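Local atomic coordinates of uncharacterized protein (Thermanaerovibrio acidaminovorans, PDB entry 3QOO), a protein that is of unknown function but has a hot-dog fold of the fluoroacetyl-CoA-specific thioesterase-like family, consistent with action on acyl-CoA thioesters. Residues Gln50-Ile55 / Gln117-Val122. Numbering follows the deposited sequence.
Sequences QLAVEI and QERVVV
Val53 lays its CG2 methyl over one face of the Arg119 guanidinium, nearer the rim than the middle, with CG2 3.5 Å from Arg119 NH2. The pair illustrates how a buried arginine can take methyl groups against its flat surface while its N-H groups find polar partners: residues 50-55 meet it through two methyls, and no hydrogen bond crosses between the segments. The Ala52 methyl points at the strand and fits against the bend of the arginine chain, its CB 3.6 Å from Arg119 CD; the same CB lies 3.5 Å from Gln117 OE1. That bend comes from chi3 of 66°, which folds the guanidinium back toward Gln117. There Arg119 NH1 donates to Gln117 OE1 at 2.8 Å, leaving in the guanidinium plane but reaching the oxygen from above its carbonyl plane. NE bonds to Ser66 OG and NH2 is hydrogen-bonded outside the segments, so all three nitrogens are held; Gln117 NE2 bonds to Ser71 and to Thr49, the preceding helix residue, fixing the amide. In this hot-dog core helix 41-56 packs on the antiparallel sheet: strand 110-123 runs between strands 98-107 and 64-75, Leu51 and Ile55 reach strand 84-95, and Leu35 of the second subunit packs on Arg119.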
ATOM      1  N   GLN A  50      -8.588  -4.385   4.814  1.00  9.50           N
ATOM      2  CA  GLN A  50      -9.544  -5.386   5.262  1.00 10.89           C
ATOM      3  C   GLN A  50     -10.197  -4.998   6.579  1.00 10.16           C
ATOM      4  O   GLN A  50     -11.430  -5.075   6.712  1.00 10.96           O
ATOM      5  CB  GLN A  50      -8.862  -6.750   5.419  1.00 12.32           C
ATOM      6  CG  GLN A  50      -9.830  -7.811   5.907  1.00 16.14           C
ATOM      7  CD  GLN A  50      -9.212  -9.159   6.075  1.00 20.08           C
ATOM      8  OE1 GLN A  50      -8.103  -9.392   5.603  1.00 24.43           O
ATOM      9  NE2 GLN A  50      -9.947 -10.086   6.692  1.00 22.06           N
ATOM     10  N   LEU A  51      -9.393  -4.588   7.540  1.00 10.23           N
ATOM     11  CA  LEU A  51      -9.946  -4.181   8.833  1.00 10.14           C
ATOM     12  C   LEU A  51     -10.761  -2.915   8.752  1.00  9.95           C
ATOM     13  O   LEU A  51     -11.795  -2.821   9.407  1.00 10.76           O
ATOM     14  CB  LEU A  51      -8.843  -4.007   9.860  1.00 12.05           C
ATOM     15  CG  LEU A  51      -8.411  -5.245  10.596  1.00 13.68           C
ATOM     16  CD1 LEU A  51      -7.268  -4.914  11.519  1.00 15.94           C
ATOM     17  CD2 LEU A  51      -9.547  -5.855  11.343  1.00 14.94           C
ATOM     18  N   ALA A  52     -10.325  -1.938   7.962  1.00 10.19           N
ATOM     19  CA  ALA A  52     -11.076  -0.701   7.841  1.00  9.96           C
ATOM     20  C   ALA A  52     -12.457  -1.005   7.271  1.00  9.61           C
ATOM     21  O   ALA A  52     -13.456  -0.447   7.731  1.00 11.14           O
ATOM     22  CB  ALA A  52     -10.308   0.277   6.949  1.00 10.81           C
ATOM     23  N   VAL A  53     -12.517  -1.871   6.269  1.00  9.88           N
ATOM     24  CA  VAL A  53     -13.804  -2.236   5.689  1.00 10.38           C
ATOM     25  C   VAL A  53     -14.644  -2.971   6.736  1.00 10.08           C
ATOM     26  O   VAL A  53     -15.868  -2.738   6.840  1.00 10.93           O
ATOM     27  CB  VAL A  53     -13.603  -3.106   4.428  1.00 11.22           C
ATOM     28  CG1 VAL A  53     -14.911  -3.724   3.945  1.00 12.68           C
ATOM     29  CG2 VAL A  53     -12.997  -2.286   3.298  1.00 11.86           C
ATOM     30  N   GLU A  54     -14.044  -3.865   7.514  1.00 10.70           N
ATOM     31  CA  GLU A  54     -14.762  -4.555   8.600  1.00 12.03           C
ATOM     32  C   GLU A  54     -15.303  -3.612   9.673  1.00 10.96           C
ATOM     33  O   GLU A  54     -16.310  -3.920  10.302  1.00 12.70           O
ATOM     34  CB  GLU A  54     -13.882  -5.656   9.227  1.00 13.26           C
ATOM     35  CG  GLU A  54     -13.696  -6.841   8.281  1.00 16.82           C
ATOM     36  CD  GLU A  54     -12.780  -7.929   8.788  1.00 21.50           C
ATOM     37  OE1 GLU A  54     -12.415  -7.882  10.000  1.00 25.28           O
ATOM     38  OE2 GLU A  54     -12.446  -8.830   7.950  1.00 22.84           O
ATOM     39  N   ILE A  55     -14.660  -2.482   9.903  1.00 10.95           N
ATOM     40  CA  ILE A  55     -15.148  -1.529  10.880  1.00 12.09           C
ATOM     41  C   ILE A  55     -16.298  -0.727  10.311  1.00 12.17           C
ATOM     42  O   ILE A  55     -17.295  -0.500  10.991  1.00 13.49           O
ATOM     43  CB  ILE A  55     -14.009  -0.566  11.310  1.00 11.86           C
ATOM     44  CG1 ILE A  55     -12.926  -1.317  12.079  1.00 12.73           C
ATOM     45  CG2 ILE A  55     -14.540   0.608  12.126  1.00 13.52           C
ATOM     46  CD1 ILE A  55     -11.632  -0.611  12.184  1.00 14.67           C
ATOM     47  N   GLN A 117      -5.366   5.295   6.823  1.00  8.81           N
ATOM     48  CA  GLN A 117      -6.190   5.157   5.638  1.00  8.17           C
ATOM     49  C   GLN A 117      -7.383   6.095   5.732  1.00  8.34           C
ATOM     50  O   GLN A 117      -8.060   6.142   6.773  1.00  9.83           O
ATOM     51  CB  GLN A 117      -6.637   3.721   5.446  1.00  9.50           C
ATOM     52  CG  GLN A 117      -7.383   3.483   4.114  1.00  9.25           C
ATOM     53  CD  GLN A 117      -7.559   2.021   3.845  1.00 10.09           C
ATOM     54  OE1 GLN A 117      -8.624   1.456   4.112  1.00 10.26           O
ATOM     55  NE2 GLN A 117      -6.497   1.374   3.352  1.00 10.85           N
ATOM     56  N   GLU A 118      -7.645   6.846   4.674  1.00  8.30           N
ATOM     57  CA  GLU A 118      -8.822   7.662   4.550  1.00  8.39           C
ATOM     58  C   GLU A 118      -9.761   6.947   3.602  1.00  8.72           C
ATOM     59  O   GLU A 118      -9.348   6.578   2.504  1.00  9.59           O
ATOM     60  CB  GLU A 118      -8.480   9.035   4.017  1.00  9.48           C
ATOM     61  CG  GLU A 118      -9.671   9.972   3.820  1.00 12.08           C
ATOM     62  CD  GLU A 118      -9.302  11.285   3.213  1.00 17.51           C
ATOM     63  OE1 GLU A 118      -8.117  11.673   3.276  1.00 21.21           O
ATOM     64  OE2 GLU A 118     -10.224  11.918   2.654  1.00 21.19           O
ATOM     65  N   ARG A 119     -11.008   6.776   4.026  1.00  9.64           N
ATOM     66  CA  ARG A 119     -12.028   6.131   3.185  1.00 10.41           C
ATOM     67  C   ARG A 119     -13.226   7.083   3.039  1.00 11.66           C
ATOM     68  O   ARG A 119     -13.509   7.886   3.942  1.00 13.72           O
ATOM     69  CB  ARG A 119     -12.491   4.805   3.816  1.00 10.48           C
ATOM     70  CG  ARG A 119     -11.352   3.828   4.034  1.00 11.92           C
ATOM     71  CD  ARG A 119     -11.791   2.424   4.439  1.00 11.67           C
ATOM     72  NE  ARG A 119     -12.536   1.742   3.391  1.00 12.24           N
ATOM     73  CZ  ARG A 119     -11.996   1.167   2.323  1.00 12.50           C
ATOM     74  NH1 ARG A 119     -10.656   1.095   2.161  1.00 12.02           N
ATOM     75  NH2 ARG A 119     -12.797   0.646   1.400  1.00 14.47           N
ATOM     76  N   VAL A 120     -13.893   6.986   1.903  1.00 10.79           N
ATOM     77  CA  VAL A 120     -15.064   7.787   1.587  1.00 11.27           C
ATOM     78  C   VAL A 120     -16.289   6.886   1.509  1.00 10.51           C
ATOM     79  O   VAL A 120     -16.220   5.770   1.021  1.00 11.39           O
ATOM     80  CB  VAL A 120     -14.885   8.624   0.278  1.00 12.22           C
ATOM     81  CG1 VAL A 120     -14.667   7.732  -0.969  1.00 14.08           C
ATOM     82  CG2 VAL A 120     -16.055   9.571   0.049  1.00 13.81           C
ATOM     83  N   VAL A 121     -17.422   7.380   2.019  1.00 11.39           N
ATOM     84  CA  VAL A 121     -18.665   6.667   1.891  1.00 11.42           C
ATOM     85  C   VAL A 121     -19.336   7.038   0.586  1.00 11.93           C
ATOM     86  O   VAL A 121     -19.478   8.238   0.270  1.00 13.89           O
ATOM     87  CB  VAL A 121     -19.603   6.958   3.088  1.00 12.46           C
ATOM     88  CG1 VAL A 121     -20.966   6.316   2.835  1.00 13.21           C
ATOM     89  CG2 VAL A 121     -18.957   6.512   4.340  1.00 13.17           C
ATOM     90  N   VAL A 122     -19.698   6.022  -0.202  1.00 11.54           N
ATOM     91  CA  VAL A 122     -20.266   6.233  -1.515  1.00 12.76           C
ATOM     92  C   VAL A 122     -21.546   5.412  -1.641  1.00 11.27           C
ATOM     93  O   VAL A 122     -21.691   4.384  -0.997  1.00 12.75           O
ATOM     94  CB  VAL A 122     -19.248   5.813  -2.654  1.00 13.09           C
ATOM     95  CG1 VAL A 122     -17.888   6.518  -2.548  1.00 15.46           C
ATOM     96  CG2 VAL A 122     -19.031   4.298  -2.696  1.00 14.96           C
TER